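Local atomic coordinates of pyocin-S2 immunity protein (Pseudomonas aeruginosa, PDB entry 4QKO), a protein that binds the nuclease domain of the bacteriocin pyocin S2 and so probably protects the producing cell from its own toxin. Residues K2-I5 and S6-T9. Numbering follows the deposited sequence.
Sequences KSKI and SEYT
Lys-2 runs on from CG anti to its carbonyl carbon (chi1 -70°), which carries CD over the face of the Tyr-8 ring, and bends at chi4 (-88°), which turns its amine to the Glu-7 carbonyl. The setting is a short 3-10 turn, residues 5-7, in the N-terminal segment leading into helix 10-21 of this helical colicin-immunity fold. Two i to i+3 bonds define the turn: Glu-7 N to Lys-4 O, 3.1 Å, and Tyr-8 N to Ile-5 O, 3.0 Å. Across it, Glu-7 reaches back with an extended side chain. Ser-3 N meets Glu-7 OE1 at 2.8 Å, nearly along the C-O axis, while Lys-4 N, longer at 3.3 Å, comes from above the carboxylate plane; together they hold OE1 over the backbone of residues 3 and 4. Lys-2 NZ donates to Glu-7 O at 2.7 Å, from above the carbonyl plane. NZ also forms a salt bridge with Glu-12 OE1, which accepts Thr-9 N as in a capping box, Thr-9 being the helix N-cap. Ile-5 packs on Val-72 and Arg-76 of helix 65-78. Lys-2 CD sits 3.7 Å from the Tyr-8 ring centroid, 5° off the normal, a CH-pi contact, and Lys-4 O lies at the ring edge.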
loop_
_atom_site.group_PDB
_atom_site.type_symbol
_atom_site.label_atom_id
_atom_site.label_comp_id
_atom_site.label_asym_id
_atom_site.label_seq_id
_atom_site.Cartn_x
_atom_site.Cartn_y
_atom_site.Cartn_z
ATOM N N LYS A 2 23.543 2.669 -6.060
ATOM C CA LYS A 2 24.239 2.864 -4.778
ATOM C C LYS A 2 23.752 1.804 -3.784
ATOM O O LYS A 2 22.544 1.515 -3.659
ATOM C CB LYS A 2 24.042 4.271 -4.236
ATOM C CG LYS A 2 24.763 5.330 -5.048
ATOM C CD LYS A 2 24.046 6.664 -4.941
ATOM C CE LYS A 2 24.644 7.715 -5.856
ATOM N NZ LYS A 2 25.759 8.435 -5.171
ATOM N N SER A 3 24.733 1.251 -3.080
ATOM C CA SER A 3 24.590 0.080 -2.180
ATOM C C SER A 3 24.374 0.468 -0.690
ATOM O O SER A 3 23.738 -0.257 0.102
ATOM C CB SER A 3 25.889 -0.759 -2.292
ATOM O OG SER A 3 25.597 -2.127 -2.458
ATOM N N LYS A 4 24.925 1.613 -0.317
ATOM C CA LYS A 4 24.958 2.039 1.065
ATOM C C LYS A 4 24.551 3.470 1.089
ATOM O O LYS A 4 24.900 4.245 0.183
ATOM C CB LYS A 4 26.374 1.935 1.628
ATOM C CG LYS A 4 26.832 0.534 1.939
ATOM C CD LYS A 4 28.087 0.611 2.793
ATOM C CE LYS A 4 29.003 -0.578 2.569
ATOM N NZ LYS A 4 30.293 -0.362 3.287
ATOM N N ILE A 5 23.854 3.849 2.158
ATOM C CA ILE A 5 23.375 5.195 2.265
ATOM C C ILE A 5 24.558 6.249 2.274
ATOM O O ILE A 5 24.414 7.405 1.842
ATOM C CB ILE A 5 22.304 5.258 3.429
ATOM C CG1 ILE A 5 21.466 6.531 3.319
ATOM C CG2 ILE A 5 22.999 5.150 4.784
ATOM C CD1 ILE A 5 20.284 6.505 4.253
ATOM N N SER A 6 25.754 5.846 2.717
ATOM C CA SER A 6 26.890 6.760 2.762
ATOM C C SER A 6 27.461 7.134 1.367
ATOM O O SER A 6 28.236 8.081 1.242
ATOM C CB SER A 6 27.983 6.139 3.626
ATOM O OG SER A 6 28.374 4.944 3.004
ATOM N N GLU A 7 27.061 6.401 0.332
ATOM C CA GLU A 7 27.273 6.800 -1.076
ATOM C C GLU A 7 26.320 7.924 -1.586
ATOM O O GLU A 7 26.622 8.604 -2.595
ATOM C CB GLU A 7 27.196 5.545 -1.962
ATOM C CG GLU A 7 28.316 4.567 -1.591
ATOM C CD GLU A 7 28.051 3.093 -1.918
ATOM O OE1 GLU A 7 27.022 2.775 -2.547
ATOM O OE2 GLU A 7 28.919 2.245 -1.553
ATOM N N TYR A 8 25.173 8.137 -0.914
ATOM C CA TYR A 8 24.325 9.236 -1.280
ATOM C C TYR A 8 24.765 10.491 -0.577
ATOM O O TYR A 8 25.084 10.448 0.615
ATOM C CB TYR A 8 22.904 8.949 -0.820
ATOM C CG TYR A 8 22.198 7.865 -1.576
ATOM C CD1 TYR A 8 22.492 6.512 -1.364
ATOM C CD2 TYR A 8 21.226 8.190 -2.487
ATOM C CE1 TYR A 8 21.805 5.501 -2.046
ATOM C CE2 TYR A 8 20.546 7.208 -3.181
ATOM C CZ TYR A 8 20.851 5.867 -2.963
ATOM O OH TYR A 8 20.173 4.931 -3.668
ATOM N N THR A 9 24.726 11.623 -1.253
ATOM C CA THR A 9 24.561 12.854 -0.528
ATOM C C THR A 9 23.146 12.935 0.008
ATOM O O THR A 9 22.251 12.279 -0.519
ATOM C CB THR A 9 24.783 14.091 -1.384
ATOM O OG1 THR A 9 23.786 14.178 -2.389
ATOM C CG2 THR A 9 26.149 14.031 -2.051
#